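Local coordinates for hypothetical protein TT1662 (Thermus thermophilus, PDB 1UFO) that adopts the alpha/beta hydrolase fold and probably acts as a hydrolase, though its natural substrate is not established, at residues R130-F135 and G171-L176; A119-A124 and A161-R166. All blocks are in the same frame, centred on the assembly; numbering follows the deposited sequence.

Contact 1 (R130-F135 and G171-L176); sequences RGVLAF and GGVPLL
Val132 and Leu175 meet as paired neighbours on adjacent parallel strands of the central sheet of this alpha/beta hydrolase fold, lying side by side and pointing the same way. Leu175 CG stands anti to its backbone N (chi1 169°), and the CD1 branch beyond it comes to 3.7 Å from Val132 CG1. The same methyl packs more loosely on Ala134 CB. Val132 CG2 touches Val173 CG1, in the loop leading into strand 175-180, as the two side chains cross obliquely. Helix 114-124 covers this face through Ala119, His120 and Leu123. On the reverse face the side chains of Leu133 and Leu176 meet through their CD2 methyls, 4.1 Å apart, with Phe230 of helix 221-236 packed against both; Phe210 of the second subunit also reaches Leu176.

Between the two apolar layers runs the parallel hydrogen bonding. Leu176 N gives a nearly straight bond of 3.0 Å to Val132 O, and Leu176 O in turn receives Ala134 N at 2.9 Å, so the backbone of Leu176 is gripped by residues two apart on its neighbour. The bond from Val132 N to Pro174 O is more bent (140° at the hydrogen), the donor standing 24° from the carbonyl plane. That oxygen also takes a CA-H contact from Gly131. Farther out, Arg130 turns away from the strand pair and places NH1 on Trp234 O, at the C-terminal helix. The carbonyl of Arg130 stays behind at the edge, where Pro174 CD lies 3.5 Å from Arg130 O.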
loop_
_atom_site.group_PDB
_atom_site.type_symbol
_atom_site.label_atom_id
_atom_site.label_comp_id
_atom_site.label_asym_id
_atom_site.label_seq_id
_atom_site.Cartn_x
_atom_site.Cartn_y
_atom_site.Cartn_z
ATOM N N ARG A 130 10.142 13.051 8.546
ATOM C CA ARG A 130 8.706 13.135 8.474
ATOM C C ARG A 130 8.068 11.789 8.121
ATOM O O ARG A 130 6.864 11.636 8.299
ATOM C CB ARG A 130 8.302 14.202 7.441
ATOM C CG ARG A 130 8.540 15.590 8.054
ATOM C CD ARG A 130 7.334 15.939 9.044
ATOM N NE ARG A 130 6.098 16.035 8.267
ATOM C CZ ARG A 130 5.674 17.149 7.659
ATOM N NH1 ARG A 130 4.528 17.117 6.958
ATOM N NH2 ARG A 130 6.370 18.299 7.780
ATOM N N GLY A 131 8.847 10.860 7.538
ATOM C CA GLY A 131 8.265 9.560 7.189
ATOM C C GLY A 131 9.372 8.752 6.566
ATOM O O GLY A 131 10.401 9.301 6.137
ATOM N N VAL A 132 9.194 7.431 6.552
ATOM C CA VAL A 132 10.250 6.551 6.020
ATOM C C VAL A 132 9.632 5.469 5.157
ATOM O O VAL A 132 8.579 4.912 5.552
ATOM C CB VAL A 132 10.928 5.809 7.223
ATOM C CG1 VAL A 132 11.948 4.766 6.698
ATOM C CG2 VAL A 132 11.713 6.844 8.108
ATOM N N LEU A 133 10.262 5.210 3.986
ATOM C CA LEU A 133 9.858 4.075 3.132
ATOM C C LEU A 133 10.967 3.033 3.274
ATOM O O LEU A 133 12.140 3.301 3.058
ATOM C CB LEU A 133 9.778 4.474 1.635
ATOM C CG LEU A 133 8.849 5.670 1.373
ATOM C CD1 LEU A 133 8.885 5.932 -0.154
ATOM C CD2 LEU A 133 7.386 5.317 1.732
ATOM N N ALA A 134 10.591 1.804 3.671
ATOM C CA ALA A 134 11.550 0.719 3.811
ATOM C C ALA A 134 11.152 -0.311 2.751
ATOM O O ALA A 134 10.188 -1.078 2.897
ATOM C CB ALA A 134 11.427 0.109 5.263
ATOM N N PHE A 135 11.934 -0.302 1.648
ATOM C CA PHE A 135 11.654 -1.195 0.559
ATOM C C PHE A 135 12.477 -2.481 0.693
ATOM O O PHE A 135 13.638 -2.425 1.046
ATOM C CB PHE A 135 12.100 -0.579 -0.755
ATOM C CG PHE A 135 11.306 0.596 -1.192
ATOM C CD1 PHE A 135 11.741 1.910 -0.906
ATOM C CD2 PHE A 135 10.141 0.430 -1.991
ATOM C CE1 PHE A 135 11.051 3.011 -1.400
ATOM C CE2 PHE A 135 9.454 1.519 -2.483
ATOM C CZ PHE A 135 9.898 2.842 -2.199
ATOM N N GLY A 171 9.658 7.191 18.024
ATOM C CA GLY A 171 8.814 8.363 18.081
ATOM C C GLY A 171 7.578 8.388 17.186
ATOM O O GLY A 171 7.107 9.472 16.794
ATOM N N GLY A 172 7.113 7.198 16.847
ATOM C CA GLY A 172 5.927 7.075 16.022
ATOM C C GLY A 172 6.133 7.639 14.620
ATOM O O GLY A 172 5.152 7.936 13.961
ATOM N N VAL A 173 7.377 7.745 14.152
ATOM C CA VAL A 173 7.607 8.283 12.802
ATOM C C VAL A 173 6.883 7.377 11.757
ATOM O O VAL A 173 7.045 6.152 11.758
ATOM C CB VAL A 173 9.100 8.249 12.464
ATOM C CG1 VAL A 173 9.325 8.499 10.957
ATOM C CG2 VAL A 173 9.822 9.313 13.361
ATOM N N PRO A 174 6.104 7.969 10.842
ATOM C CA PRO A 174 5.411 7.162 9.830
ATOM C C PRO A 174 6.388 6.245 9.092
ATOM O O PRO A 174 7.433 6.672 8.634
ATOM C CB PRO A 174 4.813 8.165 8.852
ATOM C CG PRO A 174 4.494 9.441 9.848
ATOM C CD PRO A 174 5.771 9.423 10.750
ATOM N N LEU A 175 6.009 4.988 8.993
ATOM C CA LEU A 175 6.896 4.000 8.416
ATOM C C LEU A 175 6.118 3.015 7.588
ATOM O O LEU A 175 5.188 2.375 8.068
ATOM C CB LEU A 175 7.644 3.228 9.552
ATOM C CG LEU A 175 8.437 1.952 9.179
ATOM C CD1 LEU A 175 9.512 2.386 8.253
ATOM C CD2 LEU A 175 9.031 1.340 10.389
ATOM N N LEU A 176 6.522 2.897 6.323
ATOM C CA LEU A 176 5.845 1.934 5.424
ATOM C C LEU A 176 6.843 0.915 4.927
ATOM O O LEU A 176 7.871 1.316 4.391
ATOM C CB LEU A 176 5.230 2.649 4.172
ATOM C CG LEU A 176 4.797 1.735 3.063
ATOM C CD1 LEU A 176 3.639 0.858 3.660
ATOM C CD2 LEU A 176 4.289 2.576 1.892
#

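Contact 2 (A119-A124 and A161-R166)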
loop_
_atom_site.group_PDB
_atom_site.type_symbol
_atom_site.label_atom_id
_atom_site.label_comp_id
_atom_site.label_asym_id
_atom_site.label_seq_id
_atom_site.Cartn_x
_atom_site.Cartn_y
_atom_site.Cartn_z
ATOM N N ALA A 119 17.833 2.721 7.548
ATOM C CA ALA A 119 16.730 3.616 7.970
ATOM C C ALA A 119 16.279 3.215 9.393
ATOM O O ALA A 119 16.005 4.102 10.244
ATOM C CB ALA A 119 15.565 3.510 6.922
ATOM N N HIS A 120 16.155 1.914 9.648
ATOM C CA HIS A 120 15.797 1.449 10.991
ATOM C C HIS A 120 16.845 1.848 12.043
ATOM O O HIS A 120 16.471 2.325 13.128
ATOM C CB HIS A 120 15.596 -0.058 10.937
ATOM C CG HIS A 120 14.211 -0.434 10.541
ATOM N ND1 HIS A 120 13.155 -0.465 11.434
ATOM C CD2 HIS A 120 13.704 -0.841 9.336
ATOM C CE1 HIS A 120 12.071 -0.887 10.798
ATOM N NE2 HIS A 120 12.372 -1.120 9.524
ATOM N N LEU A 121 18.117 1.661 11.729
ATOM C CA LEU A 121 19.177 2.043 12.651
ATOM C C LEU A 121 19.021 3.568 12.994
ATOM O O LEU A 121 19.198 3.964 14.141
ATOM C CB LEU A 121 20.566 1.842 12.045
ATOM C CG LEU A 121 21.059 0.431 11.813
ATOM C CD1 LEU A 121 22.349 0.376 11.149
ATOM C CD2 LEU A 121 21.116 -0.268 13.208
ATOM N N LEU A 122 18.737 4.408 11.994
ATOM C CA LEU A 122 18.569 5.842 12.233
ATOM C C LEU A 122 17.381 6.112 13.130
ATOM O O LEU A 122 17.495 6.973 14.048
ATOM C CB LEU A 122 18.381 6.606 10.889
ATOM C CG LEU A 122 19.648 6.718 10.053
ATOM C CD1 LEU A 122 19.285 7.007 8.516
ATOM C CD2 LEU A 122 20.571 7.830 10.631
ATOM N N LEU A 123 16.229 5.449 12.867
ATOM C CA LEU A 123 15.072 5.670 13.737
ATOM C C LEU A 123 15.373 5.189 15.165
ATOM O O LEU A 123 14.952 5.843 16.135
ATOM C CB LEU A 123 13.797 4.940 13.197
ATOM C CG LEU A 123 13.293 5.473 11.873
ATOM C CD1 LEU A 123 12.211 4.572 11.369
ATOM C CD2 LEU A 123 12.727 6.881 12.028
ATOM N N ALA A 124 16.091 4.086 15.299
ATOM C CA ALA A 124 16.363 3.534 16.668
ATOM C C ALA A 124 17.276 4.478 17.434
ATOM O O ALA A 124 17.256 4.463 18.680
ATOM C CB ALA A 124 16.983 2.121 16.584
ATOM N N ALA A 161 20.822 -6.237 20.094
ATOM C CA ALA A 161 19.680 -5.342 20.220
ATOM C C ALA A 161 19.359 -4.745 18.833
ATOM O O ALA A 161 19.750 -3.638 18.512
ATOM C CB ALA A 161 19.966 -4.189 21.234
ATOM N N PRO A 162 18.698 -5.533 17.966
ATOM C CA PRO A 162 18.347 -5.043 16.620
ATOM C C PRO A 162 17.526 -3.743 16.742
ATOM O O PRO A 162 16.767 -3.552 17.707
ATOM C CB PRO A 162 17.481 -6.169 16.060
ATOM C CG PRO A 162 18.083 -7.411 16.767
ATOM C CD PRO A 162 18.291 -6.922 18.160
ATOM N N PRO A 163 17.638 -2.851 15.738
ATOM C CA PRO A 163 16.860 -1.613 15.838
ATOM C C PRO A 163 15.372 -1.804 16.024
ATOM O O PRO A 163 14.765 -1.036 16.775
ATOM C CB PRO A 163 17.165 -0.851 14.516
ATOM C CG PRO A 163 17.723 -1.940 13.615
ATOM C CD PRO A 163 18.444 -2.925 14.501
ATOM N N ALA A 164 14.773 -2.778 15.351
ATOM C CA ALA A 164 13.314 -2.928 15.504
ATOM C C ALA A 164 12.874 -3.357 16.883
ATOM O O ALA A 164 11.675 -3.367 17.150
ATOM C CB ALA A 164 12.740 -3.890 14.455
ATOM N N THR A 165 13.846 -3.728 17.727
ATOM C CA THR A 165 13.478 -4.088 19.130
ATOM C C THR A 165 13.501 -2.844 20.021
ATOM O O THR A 165 13.222 -2.952 21.248
ATOM C CB THR A 165 14.442 -5.134 19.738
ATOM O OG1 THR A 165 15.744 -4.555 19.887
ATOM C CG2 THR A 165 14.526 -6.365 18.825
ATOM N N ARG A 166 13.804 -1.661 19.441
ATOM C CA ARG A 166 13.881 -0.370 20.197
ATOM C C ARG A 166 12.761 0.589 19.691
ATOM O O ARG A 166 12.986 1.805 19.503
ATOM C CB ARG A 166 15.297 0.256 19.973
ATOM C CG ARG A 166 16.443 -0.729 20.326
ATOM C CD ARG A 166 17.765 -0.240 19.820
ATOM N NE ARG A 166 18.037 1.043 20.425
ATOM C CZ ARG A 166 19.027 1.840 20.046
ATOM N NH1 ARG A 166 19.226 3.017 20.666
ATOM N NH2 ARG A 166 19.803 1.485 19.036
#
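Pro163 sets its ring against the last turns of helix 114-124, with His120, Leu121 and Ala124 meeting it in the tight half of the contact. It belongs to the loop that, in this alpha/beta hydrolase fold, follows helix 153-160 and precedes strand 175-180. Its CB approaches Ala124 CB to 3.6 Å and also lies against His120 O, a carbonyl already engaged by Ala124 N within the helix. One atom farther round the ring, Pro163 CG touches Leu121 CD2 at 3.8 Å and the CB of His120. Leu121 leaves the helix pointing away from the loop, and its CD2 branch is what comes back to the proline. The imidazole of His120 is held by Tyr170 OH at ND1 and His177 NE2 at NE2. Pro163 itself begins a short 3-10 turn, where Pro162 O accepts both Thr165 N and Thr165 OG1, the hydroxyl at 2.6 Å.

Arg166 forms the looser, partly exposed side. Its chain bends at chi3 (60°), which turns NE, and one face of the guanidinium meets the carbonyl at the helix end. Ala124 O stands 3.2 Å above that plane, offset toward the rim; its 3.1 Å approach to Arg166 NH1 is too poorly angled for a hydrogen bond. An alanine in place of Arg166 would probably uncover the side of Ala124 CB on which the guanidinium lies and leave the carbonyl without a positive charge nearby. The loop is thus fitted to the helix by apolar contact, while the guanidinium probably adds a weakly directional electrostatic attraction to the helix's C-terminal end.

Of the four segments, 119-124 on helix 114-124 comes first and supplies the earlier half of contact 2; the chain then turns into strand 132-135, which opens contact 1. Helix 153-160 follows, and the loop at 161-166 returns to helix 114-124, closing contact 2 over 36 intervening residues. Only afterwards does 171-176 enter strand 175-180 and close contact 1, so the two closures cross rather than nest. Contact 1 joins the strands of a beta-alpha-beta unit, and contact 2 ties the connection between them to the preceding helix. They meet directly where Leu175 CD2 lies 3.8 Å from His120 CE1, binding sheet, helix and loop together.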